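Local coordinates for BSU-2 beta-lactamase (Bacillus subtilis, PDB 6W5E), which is a class D beta-lactamase that hydrolyses the amide bond of the beta-lactam ring, probably through a covalent acyl-enzyme, at residues F43-Q56 with E234-D246. Residues are numbered along the deposited sequence; the frame is centred on the assembly and turned at random.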
loop_
_atom_site.group_PDB
_atom_site.type_symbol
_atom_site.label_atom_id
_atom_site.label_comp_id
_atom_site.label_asym_id
_atom_site.label_seq_id
_atom_site.Cartn_x
_atom_site.Cartn_y
_atom_site.Cartn_z
ATOM N N PHE A 43 -10.327 -11.951 12.533
ATOM C CA PHE A 43 -11.271 -10.845 12.459
ATOM C C PHE A 43 -12.458 -11.031 13.387
ATOM O O PHE A 43 -13.473 -10.348 13.215
ATOM C CB PHE A 43 -11.815 -10.709 11.037
ATOM C CG PHE A 43 -10.783 -10.336 10.028
ATOM C CD1 PHE A 43 -10.519 -9.004 9.750
ATOM C CD2 PHE A 43 -10.079 -11.319 9.350
ATOM C CE1 PHE A 43 -9.576 -8.665 8.814
ATOM C CE2 PHE A 43 -9.130 -10.984 8.416
ATOM C CZ PHE A 43 -8.877 -9.660 8.151
ATOM N N LYS A 44 -12.378 -11.956 14.343
ATOM C CA LYS A 44 -13.540 -12.236 15.179
ATOM C C LYS A 44 -14.010 -11.005 15.942
ATOM O O LYS A 44 -15.202 -10.901 16.262
ATOM C CB LYS A 44 -13.247 -13.399 16.127
ATOM C CG LYS A 44 -12.107 -13.143 17.086
ATOM N N ASP A 45 -13.112 -10.054 16.210
ATOM C CA ASP A 45 -13.466 -8.832 16.921
ATOM C C ASP A 45 -13.237 -7.578 16.078
ATOM O O ASP A 45 -13.197 -6.469 16.620
ATOM C CB ASP A 45 -12.706 -8.744 18.247
ATOM C CG ASP A 45 -13.253 -9.693 19.299
ATOM O OD1 ASP A 45 -12.856 -10.881 19.305
ATOM O OD2 ASP A 45 -14.088 -9.250 20.117
ATOM N N THR A 46 -13.118 -7.724 14.762
ATOM C CA THR A 46 -12.737 -6.622 13.891
ATOM C C THR A 46 -13.601 -6.645 12.640
ATOM O O THR A 46 -13.832 -7.706 12.059
ATOM C CB THR A 46 -11.269 -6.789 13.488
ATOM O OG1 THR A 46 -10.453 -6.830 14.662
ATOM C CG2 THR A 46 -10.815 -5.633 12.635
ATOM N N ASP A 47 -14.077 -5.479 12.224
ATOM C CA ASP A 47 -14.764 -5.337 10.943
ATOM C C ASP A 47 -13.688 -5.204 9.868
ATOM O O ASP A 47 -13.010 -4.176 9.788
ATOM C CB ASP A 47 -15.645 -4.091 10.999
ATOM C CG ASP A 47 -16.688 -4.055 9.902
ATOM O OD1 ASP A 47 -16.703 -4.976 9.066
ATOM O OD2 ASP A 47 -17.490 -3.095 9.871
ATOM N N GLY A 48 -13.497 -6.237 9.052
ATOM C CA GLY A 48 -12.368 -6.190 8.140
ATOM C C GLY A 48 -12.515 -7.134 6.970
ATOM O O GLY A 48 -13.442 -7.944 6.901
ATOM N N THR A 49 -11.560 -7.022 6.044
ATOM C CA THR A 49 -11.481 -7.892 4.880
ATOM C C THR A 49 -10.022 -8.254 4.627
ATOM O O THR A 49 -9.104 -7.517 5.000
ATOM C CB THR A 49 -12.140 -7.233 3.656
ATOM O OG1 THR A 49 -12.064 -8.099 2.523
ATOM C CG2 THR A 49 -11.456 -5.921 3.320
ATOM N N PHE A 50 -9.813 -9.421 4.022
ATOM C CA PHE A 50 -8.484 -9.890 3.654
ATOM C C PHE A 50 -8.579 -10.532 2.280
ATOM O O PHE A 50 -9.482 -11.338 2.029
ATOM C CB PHE A 50 -7.973 -10.933 4.662
ATOM C CG PHE A 50 -6.666 -11.573 4.267
ATOM C CD1 PHE A 50 -5.470 -10.880 4.404
ATOM C CD2 PHE A 50 -6.634 -12.869 3.781
ATOM C CE1 PHE A 50 -4.279 -11.468 4.052
ATOM C CE2 PHE A 50 -5.434 -13.465 3.428
ATOM C CZ PHE A 50 -4.259 -12.768 3.567
ATOM N N ILE A 51 -7.642 -10.178 1.404
ATOM C CA ILE A 51 -7.585 -10.695 0.042
ATOM C C ILE A 51 -6.184 -11.223 -0.211
ATOM O O ILE A 51 -5.202 -10.532 0.081
ATOM C CB ILE A 51 -7.919 -9.603 -0.989
ATOM C CG1 ILE A 51 -9.271 -8.959 -0.678
ATOM C CG2 ILE A 51 -7.891 -10.209 -2.384
ATOM C CD1 ILE A 51 -9.395 -7.560 -1.190
ATOM N N LEU A 52 -6.085 -12.438 -0.755
ATOM C CA LEU A 52 -4.794 -13.040 -1.077
ATOM C C LEU A 52 -4.862 -13.616 -2.481
ATOM O O LEU A 52 -5.711 -14.468 -2.767
ATOM C CB LEU A 52 -4.411 -14.126 -0.067
ATOM C CG LEU A 52 -2.973 -14.646 -0.184
ATOM C CD1 LEU A 52 -1.968 -13.530 0.098
ATOM C CD2 LEU A 52 -2.756 -15.836 0.747
ATOM N N HIS A 53 -3.971 -13.154 -3.353
ATOM C CA HIS A 53 -3.922 -13.602 -4.737
ATOM C C HIS A 53 -2.639 -14.381 -4.996
ATOM O O HIS A 53 -1.540 -13.862 -4.779
ATOM C CB HIS A 53 -4.002 -12.429 -5.711
ATOM C CG HIS A 53 -3.931 -12.845 -7.146
ATOM N ND1 HIS A 53 -5.025 -13.322 -7.833
ATOM C CD2 HIS A 53 -2.886 -12.907 -8.007
ATOM C CE1 HIS A 53 -4.665 -13.636 -9.064
ATOM N NE2 HIS A 53 -3.372 -13.396 -9.195
ATOM N N ASP A 54 -2.794 -15.610 -5.489
ATOM C CA ASP A 54 -1.701 -16.481 -5.912
ATOM C C ASP A 54 -1.309 -16.110 -7.340
ATOM O O ASP A 54 -2.072 -16.357 -8.283
ATOM C CB ASP A 54 -2.221 -17.916 -5.842
ATOM C CG ASP A 54 -1.162 -18.970 -6.134
ATOM O OD1 ASP A 54 -0.205 -18.704 -6.892
ATOM O OD2 ASP A 54 -1.327 -20.107 -5.633
ATOM N N LEU A 55 -0.121 -15.516 -7.508
ATOM C CA LEU A 55 0.303 -15.073 -8.835
ATOM C C LEU A 55 0.566 -16.251 -9.770
ATOM O O LEU A 55 0.161 -16.222 -10.937
ATOM C CB LEU A 55 1.528 -14.166 -8.724
ATOM C CG LEU A 55 1.208 -12.755 -8.215
ATOM C CD1 LEU A 55 2.461 -12.068 -7.680
ATOM C CD2 LEU A 55 0.550 -11.930 -9.325
ATOM N N GLN A 56 1.224 -17.301 -9.276
ATOM C CA GLN A 56 1.563 -18.431 -10.136
ATOM C C GLN A 56 0.318 -19.138 -10.653
ATOM O O GLN A 56 0.269 -19.539 -11.820
ATOM C CB GLN A 56 2.454 -19.417 -9.385
ATOM C CG GLN A 56 3.925 -19.086 -9.440
ATOM C CD GLN A 56 4.767 -20.125 -8.735
ATOM O OE1 GLN A 56 4.245 -21.120 -8.220
ATOM N NE2 GLN A 56 6.076 -19.908 -8.711
ATOM N N GLU A 234 9.903 -18.900 -1.995
ATOM C CA GLU A 234 10.529 -19.877 -2.872
ATOM C C GLU A 234 9.517 -20.756 -3.590
ATOM O O GLU A 234 9.910 -21.607 -4.394
ATOM C CB GLU A 234 11.531 -20.726 -2.082
ATOM C CG GLU A 234 12.740 -19.918 -1.638
ATOM C CD GLU A 234 13.586 -20.633 -0.603
ATOM O OE1 GLU A 234 13.276 -21.795 -0.273
ATOM O OE2 GLU A 234 14.574 -20.035 -0.128
ATOM N N HIS A 235 8.231 -20.561 -3.334
ATOM C CA HIS A 235 7.169 -21.342 -3.947
ATOM C C HIS A 235 6.068 -20.435 -4.468
ATOM O O HIS A 235 4.876 -20.719 -4.321
ATOM C CB HIS A 235 6.644 -22.395 -2.979
ATOM C CG HIS A 235 7.692 -23.372 -2.544
ATOM N ND1 HIS A 235 8.387 -23.248 -1.360
ATOM C CD2 HIS A 235 8.196 -24.469 -3.160
ATOM C CE1 HIS A 235 9.256 -24.237 -1.253
ATOM N NE2 HIS A 235 9.161 -24.992 -2.333
ATOM N N GLY A 236 6.458 -19.328 -5.085
ATOM C CA GLY A 236 5.524 -18.416 -5.704
ATOM C C GLY A 236 5.374 -17.128 -4.910
ATOM O O GLY A 236 5.741 -17.032 -3.738
ATOM N N SER A 237 4.820 -16.123 -5.577
ATOM C CA SER A 237 4.556 -14.824 -4.978
ATOM C C SER A 237 3.051 -14.621 -4.831
ATOM O O SER A 237 2.251 -15.195 -5.577
ATOM C CB SER A 237 5.166 -13.699 -5.819
ATOM O OG SER A 237 6.582 -13.750 -5.754
ATOM N N TYR A 238 2.673 -13.812 -3.847
ATOM C CA TYR A 238 1.274 -13.600 -3.507
ATOM C C TYR A 238 1.051 -12.123 -3.229
ATOM O O TYR A 238 1.915 -11.463 -2.648
ATOM C CB TYR A 238 0.887 -14.404 -2.258
ATOM C CG TYR A 238 0.951 -15.903 -2.444
ATOM C CD1 TYR A 238 2.169 -16.573 -2.448
ATOM C CD2 TYR A 238 -0.211 -16.644 -2.606
ATOM C CE1 TYR A 238 2.224 -17.946 -2.627
ATOM C CE2 TYR A 238 -0.167 -18.011 -2.782
ATOM C CZ TYR A 238 1.044 -18.652 -2.796
ATOM O OH TYR A 238 1.082 -20.015 -2.971
ATOM N N VAL A 239 -0.106 -11.613 -3.649
ATOM C CA VAL A 239 -0.501 -10.222 -3.440
ATOM C C VAL A 239 -1.577 -10.197 -2.361
ATOM O O VAL A 239 -2.507 -11.015 -2.386
ATOM C CB VAL A 239 -1.021 -9.596 -4.747
ATOM C CG1 VAL A 239 -1.371 -8.140 -4.519
ATOM C CG2 VAL A 239 0.005 -9.749 -5.885
ATOM N N PHE A 240 -1.457 -9.277 -1.405
ATOM C CA PHE A 240 -2.422 -9.216 -0.310
ATOM C C PHE A 240 -2.937 -7.800 -0.083
ATOM O O PHE A 240 -2.237 -6.803 -0.320
ATOM C CB PHE A 240 -1.844 -9.774 1.007
ATOM C CG PHE A 240 -0.617 -9.045 1.471
ATOM C CD1 PHE A 240 -0.724 -7.838 2.152
ATOM C CD2 PHE A 240 0.646 -9.561 1.221
ATOM C CE1 PHE A 240 0.409 -7.137 2.548
ATOM C CE2 PHE A 240 1.780 -8.872 1.631
ATOM C CZ PHE A 240 1.657 -7.663 2.297
ATOM N N VAL A 241 -4.171 -7.730 0.420
ATOM C CA VAL A 241 -4.777 -6.494 0.895
ATOM C C VAL A 241 -5.560 -6.814 2.157
ATOM O O VAL A 241 -6.425 -7.698 2.152
ATOM C CB VAL A 241 -5.726 -5.892 -0.160
ATOM C CG1 VAL A 241 -6.593 -4.792 0.441
ATOM C CG2 VAL A 241 -4.932 -5.332 -1.329
ATOM N N THR A 242 -5.272 -6.085 3.229
ATOM C CA THR A 242 -6.033 -6.152 4.468
ATOM C C THR A 242 -6.571 -4.769 4.790
ATOM O O THR A 242 -5.851 -3.772 4.666
ATOM C CB THR A 242 -5.146 -6.640 5.608
ATOM O OG1 THR A 242 -4.608 -7.912 5.246
ATOM C CG2 THR A 242 -5.943 -6.771 6.908
ATOM N N ASN A 243 -7.843 -4.708 5.183
ATOM C CA ASN A 243 -8.489 -3.439 5.492
ATOM C C ASN A 243 -9.409 -3.658 6.686
ATOM O O ASN A 243 -10.135 -4.655 6.726
ATOM C CB ASN A 243 -9.273 -2.948 4.264
ATOM C CG ASN A 243 -10.291 -1.889 4.594
ATOM O OD1 ASN A 243 -11.452 -2.200 4.847
ATOM N ND2 ASN A 243 -9.869 -0.627 4.587
ATOM N N VAL A 244 -9.360 -2.746 7.665
ATOM C CA VAL A 244 -10.028 -2.935 8.951
ATOM C C VAL A 244 -10.568 -1.604 9.471
ATOM O O VAL A 244 -10.083 -0.523 9.119
ATOM C CB VAL A 244 -9.094 -3.566 10.022
ATOM C CG1 VAL A 244 -8.723 -4.996 9.668
ATOM C CG2 VAL A 244 -7.844 -2.709 10.218
ATOM N N ASP A 245 -11.563 -1.703 10.360
ATOM C CA ASP A 245 -12.046 -0.563 11.136
ATOM C C ASP A 245 -11.190 -0.370 12.387
ATOM O O ASP A 245 -11.704 -0.330 13.509
ATOM C CB ASP A 245 -13.542 -0.733 11.472
ATOM C CG ASP A 245 -13.803 -1.775 12.564
ATOM O OD1 ASP A 245 -13.077 -2.787 12.620
ATOM O OD2 ASP A 245 -14.749 -1.582 13.370
ATOM N N ASP A 246 -9.881 -0.232 12.193
ATOM C CA ASP A 246 -8.881 -0.206 13.257
ATOM C C ASP A 246 -7.628 0.394 12.631
ATOM O O ASP A 246 -7.672 0.890 11.504
ATOM C CB ASP A 246 -8.664 -1.629 13.792
ATOM C CG ASP A 246 -8.194 -1.670 15.240
ATOM O OD1 ASP A 246 -7.482 -0.751 15.692
ATOM O OD2 ASP A 246 -8.525 -2.653 15.937
HETATM O O HOH W 1 2.303 -17.857 -6.533
#
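The carbonyl oxygen of S237 is gripped twice: L55 N donates to S237 O over 3.1 Å, and a water donates a second hydrogen bond to it at 2.8 Å. The same water donates to D54 OD1 and accepts from Q56 N, tying the turn after strand 48-54 to S237 on the neighbouring strand. D54 and Y238 run side by side on one face of the sheet, carboxylate and ring planes 44° apart, with D54 CG 3.6 Å from Y238 CE2. Their polar ends are held by the N-terminal segment, D54 OD2 by H31 NE2 and Y238 OH by the carbonyl of L32. From the D54-Y238 pair to G48-V244 the strands run antiparallel, a backbone ladder in which H53 N meets V239 O at 2.8 Å. They are neighbours in the central antiparallel sheet of the penicillin-binding transpeptidase fold, the first strand in sequence lying beside the last. On the face of F43, F50 and L52, which packs against helix 248-261 and M37, L52 has CG anti to its backbone N (chi1 -170°), and its CD1 reaches over strand 236-244, 3.8 Å from Y238 CB. T242 OG1 sits at the F50 ring edge, in plane, and pairs with T255 OG1. G48 faces V244 closely, its bare CA beside N243 O, while F43 CE1 and T46 CG2 both touch V244 CG1. At the far end D245 OD1 takes the D47 N-H at 2.9 Å, from 48° above the carboxylate plane, and D245 N returns a bond to D47 O.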